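Long-range contact in PcyX_EBK42635 (Marine metagenome, PDB 5OWG), which probably acts as a ferredoxin-dependent bilin reductase, making the phycobilin phycoerythrobilin by a four-electron reduction: residues R13-V24 with L162-L173. Residues are numbered along the deposited sequence; the frame is centred on the assembly and turned at random.
Sequences RLIKWKDETIEV and LNKICTMAVSNL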
ATOM      1  N   ARG A  13       0.929   4.544 -18.404  1.00 67.74           N
ATOM      2  CA  ARG A  13       2.088   4.261 -17.567  1.00 74.88           C
ATOM      3  C   ARG A  13       1.645   3.870 -16.162  1.00 81.05           C
ATOM      4  O   ARG A  13       2.238   2.991 -15.537  1.00 74.62           O
ATOM      5  CB  ARG A  13       3.021   5.472 -17.512  1.00 59.79           C
ATOM      6  CG  ARG A  13       4.307   5.236 -16.738  1.00 81.75           C
ATOM      7  CD  ARG A  13       5.199   4.220 -17.436  1.00 81.02           C
ATOM      8  NE  ARG A  13       6.455   4.006 -16.720  1.00 82.04           N
ATOM      9  CZ  ARG A  13       6.663   3.049 -15.818  1.00 87.01           C
ATOM     10  NH1 ARG A  13       7.847   2.950 -15.230  1.00 77.30           N
ATOM     11  NH2 ARG A  13       5.702   2.191 -15.497  1.00 88.67           N
ATOM     12  N   LEU A  14       0.600   4.536 -15.664  1.00 85.29           N
ATOM     13  CA  LEU A  14       0.043   4.171 -14.366  1.00 73.25           C
ATOM     14  C   LEU A  14      -0.534   2.762 -14.400  1.00 66.51           C
ATOM     15  O   LEU A  14      -0.400   2.002 -13.435  1.00 58.56           O
ATOM     16  CB  LEU A  14      -1.030   5.180 -13.955  1.00 79.48           C
ATOM     17  CG  LEU A  14      -0.557   6.623 -13.771  1.00 79.14           C
ATOM     18  CD1 LEU A  14      -1.746   7.565 -13.661  1.00 83.90           C
ATOM     19  CD2 LEU A  14       0.339   6.753 -12.549  1.00 75.63           C
ATOM     20  N   ILE A  15      -1.180   2.397 -15.509  1.00 56.52           N
ATOM     21  CA  ILE A  15      -1.724   1.050 -15.642  1.00 72.35           C
ATOM     22  C   ILE A  15      -0.596   0.041 -15.799  1.00 83.32           C
ATOM     23  O   ILE A  15      -0.666  -1.078 -15.275  1.00 77.41           O
ATOM     24  CB  ILE A  15      -2.708   0.984 -16.826  1.00 75.68           C
ATOM     25  CG1 ILE A  15      -3.671   2.176 -16.801  1.00 81.62           C
ATOM     26  CG2 ILE A  15      -3.484  -0.323 -16.796  1.00 80.02           C
ATOM     27  CD1 ILE A  15      -4.376   2.386 -15.477  1.00 69.58           C
ATOM     28  N   LYS A  16       0.460   0.415 -16.523  1.00 79.20           N
ATOM     29  CA  LYS A  16       1.630  -0.449 -16.628  1.00 77.51           C
ATOM     30  C   LYS A  16       2.242  -0.693 -15.255  1.00 75.69           C
ATOM     31  O   LYS A  16       2.442  -1.841 -14.846  1.00 78.09           O
ATOM     32  CB  LYS A  16       2.655   0.173 -17.575  1.00 77.70           C
ATOM     33  CG  LYS A  16       3.947  -0.612 -17.685  1.00 64.25           C
ATOM     34  CD  LYS A  16       4.508  -0.547 -19.093  1.00 65.98           C
ATOM     35  CE  LYS A  16       5.844  -1.250 -19.192  1.00 73.51           C
ATOM     36  NZ  LYS A  16       5.782  -2.664 -18.721  1.00 71.08           N
ATOM     37  N   TRP A  17       2.538   0.385 -14.523  1.00 71.36           N
ATOM     38  CA  TRP A  17       3.066   0.239 -13.171  1.00 70.54           C
ATOM     39  C   TRP A  17       2.172  -0.645 -12.313  1.00 72.41           C
ATOM     40  O   TRP A  17       2.657  -1.319 -11.396  1.00 70.56           O
ATOM     41  CB  TRP A  17       3.229   1.614 -12.518  1.00 58.73           C
ATOM     42  CG  TRP A  17       3.327   1.544 -11.023  1.00 60.09           C
ATOM     43  CD1 TRP A  17       4.468   1.504 -10.276  1.00 62.80           C
ATOM     44  CD2 TRP A  17       2.237   1.492 -10.096  1.00 69.91           C
ATOM     45  NE1 TRP A  17       4.154   1.432  -8.939  1.00 70.54           N
ATOM     46  CE2 TRP A  17       2.791   1.423  -8.803  1.00 66.41           C
ATOM     47  CE3 TRP A  17       0.845   1.495 -10.235  1.00 68.33           C
ATOM     48  CZ2 TRP A  17       2.003   1.357  -7.657  1.00 64.68           C
ATOM     49  CZ3 TRP A  17       0.065   1.433  -9.096  1.00 64.00           C
ATOM     50  CH2 TRP A  17       0.645   1.366  -7.823  1.00 72.62           C
ATOM     51  N   LYS A  18       0.866  -0.659 -12.589  1.00 76.53           N
ATOM     52  CA  LYS A  18      -0.051  -1.467 -11.797  1.00 78.66           C
ATOM     53  C   LYS A  18       0.083  -2.947 -12.132  1.00 70.00           C
ATOM     54  O   LYS A  18       0.117  -3.790 -11.228  1.00 65.52           O
ATOM     55  CB  LYS A  18      -1.491  -1.000 -12.021  1.00 64.25           C
ATOM     56  CG  LYS A  18      -2.520  -1.711 -11.151  1.00 60.44           C
ATOM     57  CD  LYS A  18      -3.938  -1.227 -11.425  1.00 69.89           C
ATOM     58  CE  LYS A  18      -4.386  -1.522 -12.850  1.00 84.62           C
ATOM     59  NZ  LYS A  18      -4.234  -2.961 -13.205  1.00 83.22           N
ATOM     60  N   ASP A  19       0.166  -3.281 -13.422  1.00 73.53           N
ATOM     61  CA  ASP A  19       0.327  -4.677 -13.811  1.00 69.41           C
ATOM     62  C   ASP A  19       1.694  -5.207 -13.399  1.00 75.24           C
ATOM     63  O   ASP A  19       1.809  -6.351 -12.942  1.00 72.92           O
ATOM     64  CB  ASP A  19       0.117  -4.829 -15.317  1.00 74.26           C
ATOM     65  CG  ASP A  19      -1.317  -4.567 -15.735  1.00 83.11           C
ATOM     66  OD1 ASP A  19      -2.140  -4.228 -14.858  1.00 77.42           O
ATOM     67  OD2 ASP A  19      -1.622  -4.702 -16.937  1.00 94.88           O
ATOM     68  N   GLU A  20       2.743  -4.394 -13.550  1.00 70.95           N
ATOM     69  CA  GLU A  20       4.057  -4.803 -13.063  1.00 75.10           C
ATOM     70  C   GLU A  20       4.033  -4.998 -11.552  1.00 68.02           C
ATOM     71  O   GLU A  20       4.680  -5.911 -11.025  1.00 61.32           O
ATOM     72  CB  GLU A  20       5.116  -3.768 -13.449  1.00 74.32           C
ATOM     73  CG  GLU A  20       5.203  -3.450 -14.936  1.00 81.11           C
ATOM     74  CD  GLU A  20       5.485  -4.669 -15.790  1.00 91.21           C
ATOM     75  OE1 GLU A  20       4.610  -5.556 -15.876  1.00 91.14           O
ATOM     76  OE2 GLU A  20       6.584  -4.742 -16.378  1.00 97.00           O
ATOM     77  N   THR A  21       3.292  -4.146 -10.839  1.00 78.77           N
ATOM     78  CA  THR A  21       3.166  -4.293  -9.392  1.00 64.83           C
ATOM     79  C   THR A  21       2.469  -5.598  -9.030  1.00 51.90           C
ATOM     80  O   THR A  21       2.898  -6.308  -8.112  1.00 53.20           O
ATOM     81  CB  THR A  21       2.407  -3.094  -8.814  1.00 58.09           C
ATOM     82  OG1 THR A  21       3.275  -1.954  -8.769  1.00 60.72           O
ATOM     83  CG2 THR A  21       1.879  -3.383  -7.404  1.00 61.70           C
ATOM     84  N   ILE A  22       1.387  -5.933  -9.736  1.00 46.75           N
ATOM     85  CA  ILE A  22       0.640  -7.146  -9.422  1.00 53.89           C
ATOM     86  C   ILE A  22       1.470  -8.383  -9.744  1.00 58.35           C
ATOM     87  O   ILE A  22       1.388  -9.400  -9.046  1.00 48.09           O
ATOM     88  CB  ILE A  22      -0.704  -7.153 -10.173  1.00 54.14           C
ATOM     89  CG1 ILE A  22      -1.584  -6.001  -9.683  1.00 60.73           C
ATOM     90  CG2 ILE A  22      -1.432  -8.478  -9.969  1.00 55.86           C
ATOM     91  CD1 ILE A  22      -2.797  -5.735 -10.546  1.00 56.58           C
ATOM     92  N   GLU A  23       2.276  -8.322 -10.807  1.00 65.31           N
ATOM     93  CA  GLU A  23       3.126  -9.458 -11.149  1.00 66.15           C
ATOM     94  C   GLU A  23       4.127  -9.746 -10.038  1.00 59.04           C
ATOM     95  O   GLU A  23       4.348 -10.907  -9.676  1.00 60.62           O
ATOM     96  CB  GLU A  23       3.852  -9.191 -12.467  1.00 74.99           C
ATOM     97  CG  GLU A  23       4.681 -10.365 -12.981  1.00 80.90           C
ATOM     98  CD  GLU A  23       3.839 -11.586 -13.301  1.00 97.50           C
ATOM     99  OE1 GLU A  23       2.596 -11.464 -13.323  1.00 94.88           O
ATOM    100  OE2 GLU A  23       4.419 -12.668 -13.531  1.00 96.70           O
ATOM    101  N   VAL A  24       4.741  -8.701  -9.481  1.00 54.03           N
ATOM    102  CA  VAL A  24       5.707  -8.892  -8.402  1.00 45.95           C
ATOM    103  C   VAL A  24       5.031  -9.533  -7.197  1.00 55.56           C
ATOM    104  O   VAL A  24       5.543 -10.497  -6.615  1.00 58.58           O
ATOM    105  CB  VAL A  24       6.368  -7.551  -8.033  1.00 57.79           C
ATOM    106  CG1 VAL A  24       7.267  -7.702  -6.808  1.00 55.68           C
ATOM    107  CG2 VAL A  24       7.172  -7.018  -9.211  1.00 66.96           C
ATOM    108  N   LEU A 162       7.132  10.705 -14.380  1.00 91.53           N
ATOM    109  CA  LEU A 162       6.259   9.557 -14.164  1.00 91.60           C
ATOM    110  C   LEU A 162       6.937   8.257 -14.579  1.00 83.29           C
ATOM    111  O   LEU A 162       6.662   7.203 -13.996  1.00 73.02           O
ATOM    112  CB  LEU A 162       4.950   9.741 -14.936  1.00 66.78           C
ATOM    113  CG  LEU A 162       3.924   8.612 -14.807  1.00 89.60           C
ATOM    114  CD1 LEU A 162       3.445   8.472 -13.368  1.00 95.80           C
ATOM    115  CD2 LEU A 162       2.749   8.845 -15.744  1.00 93.51           C
ATOM    116  N   ASN A 163       7.816   8.311 -15.581  1.00 85.22           N
ATOM    117  CA  ASN A 163       8.529   7.113 -16.013  1.00 82.96           C
ATOM    118  C   ASN A 163       9.482   6.621 -14.930  1.00 70.46           C
ATOM    119  O   ASN A 163       9.473   5.437 -14.573  1.00 73.53           O
ATOM    120  CB  ASN A 163       9.291   7.395 -17.309  1.00 87.10           C
ATOM    121  CG  ASN A 163       8.371   7.596 -18.499  1.00 93.96           C
ATOM    122  OD1 ASN A 163       7.177   7.850 -18.340  1.00 95.00           O
ATOM    123  ND2 ASN A 163       8.927   7.486 -19.701  1.00 97.77           N
ATOM    124  N   LYS A 164      10.312   7.517 -14.393  1.00 72.62           N
ATOM    125  CA  LYS A 164      11.306   7.106 -13.407  1.00 76.84           C
ATOM    126  C   LYS A 164      10.642   6.689 -12.098  1.00 80.08           C
ATOM    127  O   LYS A 164      10.983   5.649 -11.523  1.00 88.19           O
ATOM    128  CB  LYS A 164      12.309   8.238 -13.162  1.00 89.04           C
ATOM    129  CG  LYS A 164      12.771   8.987 -14.415  1.00100.66           C
ATOM    130  CD  LYS A 164      13.233   8.064 -15.539  1.00 96.49           C
ATOM    131  CE  LYS A 164      14.543   7.364 -15.211  1.00 77.21           C
ATOM    132  NZ  LYS A 164      15.685   8.315 -15.097  1.00 81.78           N
ATOM    133  N   ILE A 165       9.692   7.492 -11.613  1.00 90.76           N
ATOM    134  CA  ILE A 165       9.043   7.204 -10.332  1.00 87.11           C
ATOM    135  C   ILE A 165       8.433   5.810 -10.346  1.00 63.74           C
ATOM    136  O   ILE A 165       8.594   5.030  -9.399  1.00 64.79           O
ATOM    137  CB  ILE A 165       7.992   8.286 -10.011  1.00 91.53           C
ATOM    138  CG1 ILE A 165       8.604   9.378  -9.132  1.00 97.35           C
ATOM    139  CG2 ILE A 165       6.769   7.698  -9.300  1.00 86.36           C
ATOM    140  CD1 ILE A 165       9.829  10.041  -9.722  1.00100.73           C
ATOM    141  N   CYS A 166       7.717   5.475 -11.420  1.00 55.07           N
ATOM    142  CA  CYS A 166       7.082   4.165 -11.505  1.00 68.95           C
ATOM    143  C   CYS A 166       8.122   3.054 -11.565  1.00 78.64           C
ATOM    144  O   CYS A 166       7.999   2.034 -10.876  1.00 63.64           O
ATOM    145  CB  CYS A 166       6.160   4.114 -12.724  1.00 70.05           C
ATOM    146  SG  CYS A 166       4.645   5.091 -12.552  1.00 81.07           S
ATOM    147  N   THR A 167       9.157   3.230 -12.391  1.00 74.80           N
ATOM    148  CA  THR A 167      10.230   2.243 -12.463  1.00 74.33           C
ATOM    149  C   THR A 167      10.876   2.033 -11.098  1.00 68.94           C
ATOM    150  O   THR A 167      11.139   0.895 -10.695  1.00 71.55           O
ATOM    151  CB  THR A 167      11.265   2.680 -13.505  1.00 75.92           C
ATOM    152  OG1 THR A 167      10.872   2.198 -14.796  1.00 70.03           O
ATOM    153  CG2 THR A 167      12.669   2.160 -13.176  1.00 62.04           C
ATOM    154  N   MET A 168      11.139   3.122 -10.373  1.00 64.56           N
ATOM    155  CA  MET A 168      11.685   3.005  -9.024  1.00 77.47           C
ATOM    156  C   MET A 168      10.748   2.207  -8.129  1.00 78.00           C
ATOM    157  O   MET A 168      11.140   1.199  -7.530  1.00 78.88           O
ATOM    158  CB  MET A 168      11.916   4.395  -8.433  1.00 91.00           C
ATOM    159  CG  MET A 168      13.019   5.206  -9.089  1.00 96.96           C
ATOM    160  SD  MET A 168      12.585   6.955  -9.198  1.00 89.57           S
ATOM    161  CE  MET A 168      12.082   7.290  -7.508  1.00 99.09           C
ATOM    162  N   ALA A 169       9.495   2.657  -8.019  1.00 80.38           N
ATOM    163  CA  ALA A 169       8.534   1.994  -7.146  1.00 80.61           C
ATOM    164  C   ALA A 169       8.448   0.506  -7.452  1.00 70.21           C
ATOM    165  O   ALA A 169       8.410  -0.324  -6.537  1.00 73.94           O
ATOM    166  CB  ALA A 169       7.163   2.654  -7.293  1.00 71.51           C
ATOM    167  N   VAL A 170       8.425   0.151  -8.737  1.00 51.99           N
ATOM    168  CA  VAL A 170       8.374  -1.256  -9.119  1.00 74.22           C
ATOM    169  C   VAL A 170       9.660  -1.961  -8.707  1.00 74.94           C
ATOM    170  O   VAL A 170       9.630  -3.087  -8.197  1.00 73.18           O
ATOM    171  CB  VAL A 170       8.102  -1.380 -10.632  1.00 81.18           C
ATOM    172  CG1 VAL A 170       8.800  -2.600 -11.241  1.00 81.54           C
ATOM    173  CG2 VAL A 170       6.602  -1.455 -10.887  1.00 69.73           C
ATOM    174  N   SER A 171      10.806  -1.306  -8.903  1.00 81.70           N
ATOM    175  CA  SER A 171      12.079  -1.915  -8.538  1.00 81.68           C
ATOM    176  C   SER A 171      12.341  -1.821  -7.041  1.00 74.44           C
ATOM    177  O   SER A 171      13.006  -2.696  -6.475  1.00 63.55           O
ATOM    178  CB  SER A 171      13.222  -1.259  -9.315  1.00 80.15           C
ATOM    179  OG  SER A 171      13.005  -1.349 -10.713  1.00 79.16           O
ATOM    180  N   ASN A 172      11.830  -0.774  -6.387  1.00 67.99           N
ATOM    181  CA  ASN A 172      11.954  -0.673  -4.937  1.00 75.62           C
ATOM    182  C   ASN A 172      11.069  -1.697  -4.237  1.00 66.12           C
ATOM    183  O   ASN A 172      11.368  -2.107  -3.109  1.00 55.32           O
ATOM    184  CB  ASN A 172      11.603   0.745  -4.479  1.00 88.28           C
ATOM    185  CG  ASN A 172      12.584   1.785  -4.992  1.00 88.16           C
ATOM    186  OD1 ASN A 172      13.346   1.530  -5.924  1.00 92.90           O
ATOM    187  ND2 ASN A 172      12.565   2.967  -4.385  1.00 95.06           N
ATOM    188  N   LEU A 173       9.985  -2.119  -4.888  1.00 62.13           N
ATOM    189  CA  LEU A 173       9.136  -3.171  -4.339  1.00 67.11           C
ATOM    190  C   LEU A 173       9.841  -4.520  -4.393  1.00 68.07           C
ATOM    191  O   LEU A 173      10.008  -5.192  -3.369  1.00 60.26           O
ATOM    192  CB  LEU A 173       7.814  -3.221  -5.109  1.00 50.30           C
ATOM    193  CG  LEU A 173       6.837  -4.337  -4.733  1.00 48.92           C
ATOM    194  CD1 LEU A 173       6.379  -4.205  -3.289  1.00 55.05           C
ATOM    195  CD2 LEU A 173       5.650  -4.323  -5.680  1.00 59.03           C
TER
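Trp17 lies at the apolar centre, against Cys166, Ala169 and Val170. With CG anti to the backbone N (chi1 161°), the indole turns toward the sheet and presents its CD1-NE1 edge to 162-173. Ala169 CB meets that edge, 3.6 Å from Trp17 NE1. Val170 CG2 approaches Trp17 CD1 obliquely at 3.7 Å. Cys166 SG makes an oblique sulfur-aromatic contact, 4.7 Å from the five-membered ring centroid of Trp17. Thr21 OG1 sits over one face of the indole and donates to Trp17 O. Further along both helices, Val24 CG1 packs on Leu173 CD2 at 3.9 Å. Near their start, Leu14 CD2 meets Leu162 CD1 at 3.6 Å.

The polar edge belongs to Arg13. Its alkyl part runs along Leu162, and Cys166 CB lies over one guanidinium face. Arg13 NH1 donates to Asn163 O at 3.0 Å, in the carbonyl plane but with a bent N-H...O angle of 137°. That oxygen also accepts from Thr167 N.

The axes of 14-24 and 162-173 run parallel, at an angle of 6°. The pair forms one helical layer of the alpha/beta/alpha sandwich of bilin reductases. It packs on the antiparallel sheet: Trp17 reaches Ala76 and Phe93, and Ala169 O accepts from Tyr91 OH.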